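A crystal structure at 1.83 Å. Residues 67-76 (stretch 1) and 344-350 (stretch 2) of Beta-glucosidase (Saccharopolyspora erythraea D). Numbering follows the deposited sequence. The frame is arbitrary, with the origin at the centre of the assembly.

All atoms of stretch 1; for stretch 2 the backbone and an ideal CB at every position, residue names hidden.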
ATOM      1  N   MET A  67     -23.505   2.193   6.107  1.00 13.91           N
ATOM      2  CA  MET A  67     -22.889   1.641   4.908  1.00 15.37           C
ATOM      3  C   MET A  67     -22.089   2.673   4.120  1.00 15.27           C
ATOM      4  O   MET A  67     -21.498   2.326   3.093  1.00 16.12           O
ATOM      5  CB  MET A  67     -23.970   1.008   4.030  1.00 11.89           C
ATOM      6  CG  MET A  67     -24.597  -0.212   4.691  1.00 13.72           C
ATOM      7  SD  MET A  67     -26.031  -0.868   3.813  1.00 12.75           S
ATOM      8  CE  MET A  67     -25.241  -1.413   2.295  1.00  8.54           C
ATOM      9  N   VAL A  68     -22.035   3.915   4.591  1.00 15.45           N
ATOM     10  CA  VAL A  68     -21.362   5.008   3.896  1.00 16.55           C
ATOM     11  C   VAL A  68     -19.989   5.243   4.522  1.00 19.10           C
ATOM     12  O   VAL A  68     -19.859   5.336   5.752  1.00 11.40           O
ATOM     13  CB  VAL A  68     -22.214   6.289   3.949  1.00 18.83           C
ATOM     14  CG1 VAL A  68     -21.425   7.473   3.390  1.00 15.64           C
ATOM     15  CG2 VAL A  68     -23.543   6.093   3.190  1.00 13.42           C
ATOM     16  N   GLN A  69     -18.959   5.330   3.680  1.00 12.75           N
ATOM     17  CA  GLN A  69     -17.660   5.866   4.082  1.00 14.90           C
ATOM     18  C   GLN A  69     -17.379   7.062   3.186  1.00 13.80           C
ATOM     19  O   GLN A  69     -17.196   6.903   1.972  1.00 12.26           O
ATOM     20  CB  GLN A  69     -16.549   4.822   3.978  1.00 11.48           C
ATOM     21  CG  GLN A  69     -15.179   5.354   4.428  1.00  9.54           C
ATOM     22  CD  GLN A  69     -14.091   4.340   4.190  1.00 11.96           C
ATOM     23  OE1 GLN A  69     -13.740   4.062   3.054  1.00 14.56           O
ATOM     24  NE2 GLN A  69     -13.584   3.745   5.263  1.00 16.88           N
ATOM     25  N   VAL A  70     -17.366   8.259   3.776  1.00 11.59           N
ATOM     26  CA  VAL A  70     -17.255   9.498   3.018  1.00 11.37           C
ATOM     27  C   VAL A  70     -15.882  10.112   3.249  1.00 15.38           C
ATOM     28  O   VAL A  70     -15.338  10.059   4.362  1.00 12.57           O
ATOM     29  CB  VAL A  70     -18.394  10.488   3.369  1.00 12.04           C
ATOM     30  CG1 VAL A  70     -18.319  11.003   4.827  1.00  9.22           C
ATOM     31  CG2 VAL A  70     -18.415  11.636   2.377  1.00 15.99           C
ATOM     32  N   GLU A  71     -15.319  10.688   2.188  1.00 11.45           N
ATOM     33  CA  GLU A  71     -14.019  11.336   2.282  1.00 10.30           C
ATOM     34  C   GLU A  71     -14.158  12.651   3.044  1.00 14.04           C
ATOM     35  O   GLU A  71     -15.116  13.401   2.846  1.00 15.36           O
ATOM     36  CB  GLU A  71     -13.455  11.568   0.877  1.00 13.78           C
ATOM     37  CG  GLU A  71     -11.934  11.510   0.772  1.00 16.88           C
ATOM     38  CD  GLU A  71     -11.253  12.758   1.302  1.00 15.87           C
ATOM     39  OE1 GLU A  71     -11.793  13.864   1.103  1.00 17.27           O
ATOM     40  OE2 GLU A  71     -10.175  12.627   1.918  1.00 15.15           O
ATOM     41  N   ARG A  72     -13.188  12.926   3.920  1.00 13.18           N
ATOM     42  CA  ARG A  72     -13.347  13.990   4.913  1.00 13.01           C
ATOM     43  C   ARG A  72     -13.597  15.358   4.279  1.00 18.20           C
ATOM     44  O   ARG A  72     -14.267  16.197   4.887  1.00 17.17           O
ATOM     45  CB  ARG A  72     -12.113  14.052   5.810  1.00 11.94           C
ATOM     46  CG  ARG A  72     -10.821  14.195   5.001  1.00 15.61           C
ATOM     47  CD  ARG A  72      -9.619  14.552   5.879  1.00 17.33           C
ATOM     48  NE  ARG A  72      -9.664  15.927   6.374  1.00 17.60           N
ATOM     49  CZ  ARG A  72      -9.198  16.972   5.697  1.00 23.06           C
ATOM     50  NH1 ARG A  72      -8.668  16.794   4.499  1.00 16.47           N
ATOM     51  NH2 ARG A  72      -9.264  18.193   6.219  1.00 22.27           N
ATOM     52  N   LYS A  73     -13.066  15.615   3.077  1.00 15.15           N
ATOM     53  CA  LYS A  73     -13.297  16.920   2.459  1.00 14.49           C
ATOM     54  C   LYS A  73     -14.768  17.154   2.132  1.00 16.44           C
ATOM     55  O   LYS A  73     -15.186  18.312   1.996  1.00 19.04           O
ATOM     56  CB  LYS A  73     -12.455  17.071   1.190  1.00 16.39           C
ATOM     57  CG  LYS A  73     -10.959  17.231   1.450  1.00 23.79           C
ATOM     58  CD  LYS A  73     -10.192  17.589   0.171  1.00 24.85           C
ATOM     59  CE  LYS A  73     -10.290  16.477  -0.869  1.00 26.91           C
ATOM     60  NZ  LYS A  73      -9.544  15.253  -0.444  1.00 23.34           N
ATOM     61  N   ALA A  74     -15.562  16.092   2.002  1.00 16.40           N
ATOM     62  CA  ALA A  74     -16.966  16.235   1.636  1.00 16.26           C
ATOM     63  C   ALA A  74     -17.892  16.416   2.829  1.00 17.76           C
ATOM     64  O   ALA A  74     -19.030  16.868   2.640  1.00 17.80           O
ATOM     65  CB  ALA A  74     -17.439  15.023   0.828  1.00 13.93           C
ATOM     66  N   ALA A  75     -17.455  16.077   4.039  1.00 16.95           N
ATOM     67  CA  ALA A  75     -18.344  16.133   5.196  1.00 17.89           C
ATOM     68  C   ALA A  75     -17.532  16.354   6.458  1.00 17.48           C
ATOM     69  O   ALA A  75     -16.711  15.511   6.827  1.00 16.59           O
ATOM     70  CB  ALA A  75     -19.167  14.847   5.310  1.00 18.65           C
ATOM     71  N   GLY A  76     -17.766  17.479   7.126  1.00 20.23           N
ATOM     72  CA  GLY A  76     -17.187  17.696   8.426  1.00 21.83           C
ATOM     73  C   GLY A  76     -17.891  16.880   9.487  1.00 20.71           C
ATOM     74  O   GLY A  76     -18.866  16.154   9.226  1.00 16.28           O
ATOM     75  N   UNK A 344     -21.383  13.099  -2.088  1.00 17.97           N
ATOM     76  CA  UNK A 344     -22.717  12.624  -2.468  1.00 21.35           C
ATOM     77  C   UNK A 344     -23.271  11.568  -1.505  1.00 19.81           C
ATOM     78  O   UNK A 344     -24.071  10.720  -1.904  1.00 19.26           O
ATOM     79  CB  UNK A 344     -22.674  12.049  -3.885  1.00 21.35           C
ATOM     80  N   UNK A 345     -22.876  11.624  -0.230  1.00 20.05           N
ATOM     81  CA  UNK A 345     -23.357  10.653   0.752  1.00 17.76           C
ATOM     82  C   UNK A 345     -24.876  10.704   0.905  1.00 22.84           C
ATOM     83  O   UNK A 345     -25.531   9.661   1.033  1.00 17.84           O
ATOM     84  CB  UNK A 345     -22.690  10.901   2.107  1.00 17.76           C
ATOM     85  N   UNK A 346     -25.453  11.902   0.903  1.00 21.12           N
ATOM     86  CA  UNK A 346     -26.902  12.001   1.031  1.00 20.56           C
ATOM     87  C   UNK A 346     -27.597  11.386  -0.172  1.00 20.66           C
ATOM     88  O   UNK A 346     -28.639  10.735  -0.028  1.00 18.16           O
ATOM     89  CB  UNK A 346     -27.327  13.462   1.195  1.00 20.56           C
ATOM     90  N   UNK A 347     -27.032  11.570  -1.368  1.00 16.44           N
ATOM     91  CA  UNK A 347     -27.639  10.961  -2.543  1.00 19.03           C
ATOM     92  C   UNK A 347     -27.521   9.447  -2.494  1.00 18.49           C
ATOM     93  O   UNK A 347     -28.463   8.741  -2.862  1.00 18.31           O
ATOM     94  CB  UNK A 347     -26.991  11.499  -3.820  1.00 19.03           C
ATOM     95  N   UNK A 348     -26.377   8.926  -2.034  1.00 18.66           N
ATOM     96  CA  UNK A 348     -26.252   7.476  -1.901  1.00 18.30           C
ATOM     97  C   UNK A 348     -27.319   6.926  -0.959  1.00 18.83           C
ATOM     98  O   UNK A 348     -27.996   5.935  -1.272  1.00 17.14           O
ATOM     99  CB  UNK A 348     -24.857   7.103  -1.395  1.00 18.30           C
ATOM    100  N   UNK A 349     -27.489   7.568   0.201  1.00 15.09           N
ATOM    101  CA  UNK A 349     -28.466   7.087   1.172  1.00 17.26           C
ATOM    102  C   UNK A 349     -29.873   7.139   0.586  1.00 18.55           C
ATOM    103  O   UNK A 349     -30.648   6.184   0.722  1.00 15.30           O
ATOM    104  CB  UNK A 349     -28.395   7.912   2.459  1.00 17.26           C
ATOM    105  N   UNK A 350     -30.214   8.238  -0.097  1.00 15.68           N
ATOM    106  CA  UNK A 350     -31.539   8.362  -0.703  1.00 19.05           C
ATOM    107  C   UNK A 350     -31.769   7.281  -1.753  1.00 24.38           C
ATOM    108  O   UNK A 350     -32.833   6.651  -1.786  1.00 16.63           O
ATOM    109  CB  UNK A 350     -31.710   9.747  -1.331  1.00 19.05           C
TER

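Stretch 1 runs as a strand from V68 to E71 and then turns through R72 to A74; the helix of stretch 2 runs nearly antiparallel to that strand, with 163° between their directions and a closest axial approach of 9.6 Å.

The side chains of V68 and V70 point toward the helix while that of Q69 points away, so the strand offers a largely aliphatic surface.

Position 344 has phi/psi of 70/30, a left-handed conformation that glycine, asparagine or aspartate adopts most readily. It is the N-cap position, where serine, threonine, aspartate or asparagine would also be common choices. The CA-to-CB bond points away from stretch 1, and nothing there lies within 5.5 Å of the ideal CB, so the contact sets no size limit. The deposited residue is R344, whose backbone O accepts a hydrogen bond from the N of position 348 at 2.9 Å. Its side chain does not reach stretch 1, and R344 NH2 is hydrogen-bonded elsewhere in the structure.

Position 345 is the best-defined site. Its CA lies 6.6 Å from V70 CA, and its CB points toward stretch 1, with the ideal CB 3.9 Å from V68 CG1 and 4.3 Å from V70 CG2. Beyond these methyls lie A75 CB and the carbonyl oxygen of A74. Leucine, methionine or a flat ring would suit the aliphatic part, and a ring with polar atoms could also tolerate the carbonyl. The residue is H345, with chi1 at 44° (p). Its CB packs against V68 CG1 at 3.9 Å, while the ring extends along the chain toward the turn: H345 ND1 is 3.7 Å from V70 CG2, and H345 CE1 is 3.8 Å from A74 O and 4.0 Å from A75 CB. The approaches to the ring are oblique, and no hydrogen bond links the two stretches, so packing accounts for this contact.

At 346 the CB points sideways into space free of stretch 1, and many helix-compatible residues would fit. E346 is deposited; its extended side chain (chi1 and chi2 both t) does not reach stretch 1. Position 347 is out of reach, so stretch 1 again leaves the choice open; K347 fills it without touching the strand.

Position 348, about one helical turn after 345, again has its CA-to-CB bond pointing toward stretch 1. Its ideal CB is 4.9 Å from V68 CG2, leaving room for a longer apolar group such as leucine, methionine or phenylalanine. The residue is F348, with chi1 at 180° (t), which brings its CD2 to 3.7 Å from V68 CG2.

At 349 the CB points sideways, with the ideal CB 5.2 Å from V68 CG2. A branched or flexible aliphatic chain could turn back to touch the valine; a short one would leave the distance unbridged. I349 does so with chi1 at -68° (m), placing CG1 3.8 Å from V68 CG2. That methyl therefore meets both 348 and 349.

Position 350 is out of reach, and any helix-compatible residue would serve. D350 makes no contact with stretch 1, while D350 N bonds to E346 O at 3.0 Å, continuing the helical pattern.

Stretch 2 (344-350) RHEKFID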
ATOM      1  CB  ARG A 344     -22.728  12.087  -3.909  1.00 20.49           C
ATOM      2  CG  ARG A 344     -22.572  13.151  -4.984  1.00 17.74           C
ATOM      3  CD  ARG A 344     -21.820  12.586  -6.180  1.00 19.52           C
ATOM      4  NE  ARG A 344     -20.480  12.139  -5.784  1.00 19.56           N
ATOM      5  CZ  ARG A 344     -19.876  11.070  -6.292  1.00 22.15           C
ATOM      6  NH1 ARG A 344     -18.666  10.721  -5.870  1.00 22.83           N
ATOM      7  NH2 ARG A 344     -20.490  10.344  -7.217  1.00 21.45           N
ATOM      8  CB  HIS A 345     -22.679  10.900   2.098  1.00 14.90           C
ATOM      9  CG  HIS A 345     -22.605  12.347   2.474  1.00 18.15           C
ATOM     10  ND1 HIS A 345     -21.713  13.221   1.892  1.00 16.85           N
ATOM     11  CD2 HIS A 345     -23.316  13.074   3.368  1.00 21.07           C
ATOM     12  CE1 HIS A 345     -21.878  14.425   2.407  1.00 19.48           C
ATOM     13  NE2 HIS A 345     -22.839  14.363   3.311  1.00 21.32           N
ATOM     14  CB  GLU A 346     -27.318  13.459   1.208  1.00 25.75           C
ATOM     15  CG  GLU A 346     -28.810  13.645   1.452  1.00 26.23           C
ATOM     16  CD  GLU A 346     -29.142  15.069   1.858  1.00 27.62           C
ATOM     17  OE1 GLU A 346     -28.202  15.880   1.965  1.00 35.83           O
ATOM     18  OE2 GLU A 346     -30.333  15.373   2.080  1.00 31.90           O
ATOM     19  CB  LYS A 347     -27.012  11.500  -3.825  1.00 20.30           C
ATOM     20  CG  LYS A 347     -27.636  10.890  -5.080  1.00 23.33           C
ATOM     21  CD  LYS A 347     -27.149  11.579  -6.330  1.00 17.46           C
ATOM     22  CE  LYS A 347     -25.679  11.287  -6.563  1.00 20.63           C
ATOM     23  NZ  LYS A 347     -25.243  11.779  -7.893  1.00 23.21           N
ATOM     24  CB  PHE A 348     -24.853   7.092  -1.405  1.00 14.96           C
ATOM     25  CG  PHE A 348     -24.666   5.603  -1.247  1.00 15.03           C
ATOM     26  CD1 PHE A 348     -24.307   4.822  -2.333  1.00 13.88           C
ATOM     27  CD2 PHE A 348     -24.885   4.984  -0.028  1.00 16.18           C
ATOM     28  CE1 PHE A 348     -24.154   3.465  -2.203  1.00 15.20           C
ATOM     29  CE2 PHE A 348     -24.732   3.627   0.109  1.00 15.82           C
ATOM     30  CZ  PHE A 348     -24.364   2.859  -0.988  1.00 13.67           C
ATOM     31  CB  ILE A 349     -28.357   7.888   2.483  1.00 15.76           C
ATOM     32  CG1 ILE A 349     -27.019   7.578   3.172  1.00 14.98           C
ATOM     33  CG2 ILE A 349     -29.531   7.570   3.386  1.00 16.66           C
ATOM     34  CD1 ILE A 349     -26.665   8.526   4.298  1.00 19.73           C
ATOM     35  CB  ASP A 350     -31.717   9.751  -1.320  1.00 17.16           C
ATOM     36  CG  ASP A 350     -31.894  10.839  -0.269  1.00 21.30           C
ATOM     37  OD1 ASP A 350     -32.169  10.499   0.897  1.00 22.97           O
ATOM     38  OD2 ASP A 350     -31.774  12.029  -0.612  1.00 23.82           O
TER
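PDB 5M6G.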